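Local coordinates for protein acetyltransferase, GNAT family (Bacillus anthracis str. Sterne, PDB 3FBU) that binds coenzyme A and, as a member of the GNAT family, probably transfers the acetyl group of acetyl-CoA to an acceptor substrate, at residues Y132-M135 with E136-M140. Sequence-based numbering, arbitrary orientation.
Sequences YRVM and EKIGM. With COA (coenzyme A), chain C.
Tyr132 and Glu136, one helical turn apart, run side by side in the same direction, the backbone N of Glu136 bonded to the tyrosine carbonyl O. The carboxylate plane is turned 69° from the ring, which Glu136 OE2 approaches obliquely, 3.9 Å from Tyr132 CD1; OE2 is hydrogen-bonded to Tyr162 OH on strand 155-165. The other carboxylate oxygen pairs with Arg133, whose NH1 reaches the anti lone pair of Glu136 OE1 at 3.0 Å in a nearly straight salt bridge. Bends at chi2 and chi3 fold the arginine chain round so that its guanidinium meets two anions within its own plane: Glu136 OE1 at NH1, and O7A of the coenzyme A 3'-phosphate 2.8 Å from Arg133 NH2. Lys137 crosses Arg133 at about a right angle, laying CG over one guanidinium face, 3.5 Å from NH2, before its bent end carries NZ to O9A of the same phosphate at 3.1 Å. Shared between two basic side chains, the phosphate charge is probably partly neutralised here, beside the C-terminal turn of helix 129-137, the helix after strand 119-124 in the GNAT fold. Next in sequence, Val134 turns CG2 towards the coenzyme A pyrophosphate, 3.8 Å from O3A, while its carbonyl accepts the N-H of Ile138. Beyond Met135 the helix closes in a Schellman motif: Met135 O receives Met140 N at 3.0 Å, Gly139 N bonds back to Glu136 O, and Gly139 takes a positive phi of 104°. The turn brings Met140 SD within 4.1 Å of Met135 CB, both methionines packing on Ala122 and Tyr162 of the central sheet.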
loop_
_atom_site.group_PDB
_atom_site.type_symbol
_atom_site.label_atom_id
_atom_site.label_comp_id
_atom_site.label_asym_id
_atom_site.label_seq_id
_atom_site.Cartn_x
_atom_site.Cartn_y
_atom_site.Cartn_z
ATOM N N TYR A 132 10.415 -2.887 -1.854
ATOM C CA TYR A 132 11.226 -2.634 -3.037
ATOM C C TYR A 132 11.117 -1.197 -3.505
ATOM O O TYR A 132 12.058 -0.697 -4.112
ATOM C CB TYR A 132 11.061 -3.687 -4.131
ATOM C CG TYR A 132 9.784 -3.644 -4.909
ATOM C CD1 TYR A 132 9.594 -2.678 -5.889
ATOM C CD2 TYR A 132 8.792 -4.600 -4.719
ATOM C CE1 TYR A 132 8.436 -2.651 -6.644
ATOM C CE2 TYR A 132 7.631 -4.573 -5.468
ATOM C CZ TYR A 132 7.477 -3.594 -6.435
ATOM O OH TYR A 132 6.323 -3.519 -7.194
ATOM N N ARG A 133 10.036 -0.492 -3.129
ATOM C CA ARG A 133 9.996 0.932 -3.400
ATOM C C ARG A 133 11.037 1.706 -2.609
ATOM O O ARG A 133 11.659 2.607 -3.147
ATOM C CB ARG A 133 8.589 1.502 -3.235
ATOM C CG ARG A 133 7.703 1.223 -4.448
ATOM C CD ARG A 133 8.203 1.983 -5.696
ATOM N NE ARG A 133 8.278 3.428 -5.476
ATOM C CZ ARG A 133 9.186 4.267 -5.984
ATOM N NH1 ARG A 133 10.200 3.840 -6.714
ATOM N NH2 ARG A 133 9.108 5.563 -5.710
ATOM N N VAL A 134 11.273 1.347 -1.355
ATOM C CA VAL A 134 12.381 1.964 -0.629
ATOM C C VAL A 134 13.705 1.715 -1.371
ATOM O O VAL A 134 14.520 2.624 -1.563
ATOM C CB VAL A 134 12.469 1.455 0.789
ATOM C CG1 VAL A 134 13.745 2.007 1.457
ATOM C CG2 VAL A 134 11.228 1.834 1.569
ATOM N N MET A 135 13.910 0.477 -1.811
ATOM C CA MET A 135 15.158 0.124 -2.496
ATOM C C MET A 135 15.379 1.016 -3.715
ATOM O O MET A 135 16.474 1.560 -3.915
ATOM C CB MET A 135 15.158 -1.360 -2.907
ATOM C CG MET A 135 15.121 -2.340 -1.710
ATOM S SD MET A 135 14.889 -4.097 -2.160
ATOM C CE MET A 135 14.467 -4.635 -0.525
ATOM N N GLU A 136 14.329 1.201 -4.495
ATOM C CA GLU A 136 14.419 2.017 -5.698
ATOM C C GLU A 136 14.673 3.488 -5.361
ATOM O O GLU A 136 15.542 4.123 -5.956
ATOM C CB GLU A 136 13.123 1.880 -6.502
ATOM C CG GLU A 136 12.945 0.452 -7.086
ATOM C CD GLU A 136 11.674 0.234 -7.885
ATOM O OE1 GLU A 136 10.694 1.021 -7.747
ATOM O OE2 GLU A 136 11.647 -0.807 -8.594
ATOM N N LYS A 137 13.937 3.998 -4.392
ATOM C CA LYS A 137 14.024 5.408 -3.989
ATOM C C LYS A 137 15.427 5.795 -3.542
ATOM O O LYS A 137 15.884 6.942 -3.759
ATOM C CB LYS A 137 13.037 5.692 -2.846
ATOM C CG LYS A 137 11.563 5.621 -3.251
ATOM C CD LYS A 137 10.641 5.469 -2.047
ATOM C CE LYS A 137 10.543 6.747 -1.171
ATOM N NZ LYS A 137 10.473 7.995 -1.955
ATOM N N ILE A 138 16.136 4.868 -2.897
ATOM C CA ILE A 138 17.457 5.171 -2.394
ATOM C C ILE A 138 18.574 4.865 -3.406
ATOM O O ILE A 138 19.753 5.032 -3.102
ATOM C CB ILE A 138 17.716 4.468 -0.998
ATOM C CG1 ILE A 138 17.797 2.944 -1.134
ATOM C CG2 ILE A 138 16.672 4.930 0.035
ATOM C CD1 ILE A 138 17.920 2.216 0.188
ATOM N N GLY A 139 18.210 4.438 -4.613
ATOM C CA GLY A 139 19.175 4.339 -5.706
ATOM C C GLY A 139 19.637 2.927 -6.046
ATOM O O GLY A 139 20.515 2.751 -6.871
ATOM N N MET A 140 19.019 1.925 -5.428
ATOM C CA MET A 140 19.388 0.536 -5.689
ATOM C C MET A 140 18.789 0.049 -7.014
ATOM O O MET A 140 17.725 0.513 -7.467
ATOM C CB MET A 140 19.014 -0.382 -4.502
ATOM C CG MET A 140 19.492 0.085 -3.104
ATOM S SD MET A 140 19.062 -1.103 -1.720
ATOM C CE MET A 140 20.465 -2.232 -1.944
HETATM N N1A COA C . 1.562 -0.215 -2.966
HETATM C C2A COA C . 2.433 0.553 -3.695
HETATM N N3A COA C . 3.281 1.423 -3.063
HETATM C C4A COA C . 3.252 1.503 -1.705
HETATM C C5A COA C . 2.383 0.734 -0.950
HETATM C C6A COA C . 1.530 -0.159 -1.594
HETATM N N6A COA C . 0.698 -0.942 -0.904
HETATM N N7A COA C . 2.585 1.034 0.340
HETATM C C8A COA C . 3.544 1.977 0.430
HETATM N N9A COA C . 3.962 2.282 -0.840
HETATM C C1B COA C . 5.080 3.134 -1.263
HETATM C C2B COA C . 4.972 4.572 -0.752
HETATM O O2B COA C . 4.131 5.372 -1.574
HETATM C C3B COA C . 6.432 4.969 -0.807
HETATM O O3B COA C . 6.796 5.352 -2.124
HETATM P P3B COA C . 6.750 6.879 -2.662
HETATM O O7A COA C . 7.493 7.005 -3.952
HETATM O O8A COA C . 5.300 7.259 -2.806
HETATM O O9A COA C . 7.423 7.722 -1.601
HETATM C C4B COA C . 7.173 3.678 -0.427
HETATM O O4B COA C . 6.306 2.625 -0.753
HETATM C C5B COA C . 7.504 3.595 1.058
HETATM O O5B COA C . 8.505 4.560 1.318
HETATM P P1A COA C . 8.762 5.090 2.806
HETATM O O1A COA C . 7.649 6.050 3.190
HETATM O O2A COA C . 10.111 5.686 2.887
HETATM O O3A COA C . 8.720 3.721 3.645
HETATM P P2A COA C . 8.046 3.503 5.095
HETATM O O4A COA C . 8.618 4.514 6.059
HETATM O O5A COA C . 6.522 3.516 4.939
HETATM O O6A COA C . 8.560 2.006 5.428
HETATM C CBP COA C . 8.749 -0.358 5.156
HETATM C CCP COA C . 8.640 0.989 4.442
HETATM C CDP COA C . 9.938 -0.218 6.123
HETATM C CEP COA C . 8.985 -1.367 4.031
HETATM C CAP COA C . 7.431 -0.660 5.918
HETATM O OAP COA C . 6.348 -0.860 5.022
HETATM C C9P COA C . 7.509 -1.898 6.758
HETATM O O9P COA C . 8.141 -1.859 7.978
HETATM N N8P COA C . 7.049 -3.060 6.283
HETATM C C7P COA C . 6.950 -4.243 7.136
HETATM C C6P COA C . 8.290 -4.910 7.395
HETATM C C5P COA C . 8.939 -5.393 6.100
HETATM O O5P COA C . 8.340 -6.119 5.274
HETATM N N4P COA C . 10.193 -5.024 5.935
HETATM C C3P COA C . 10.916 -5.296 4.686
HETATM C C2P COA C . 11.484 -6.693 4.584
HETATM S S1P COA C . 12.522 -6.857 3.099
#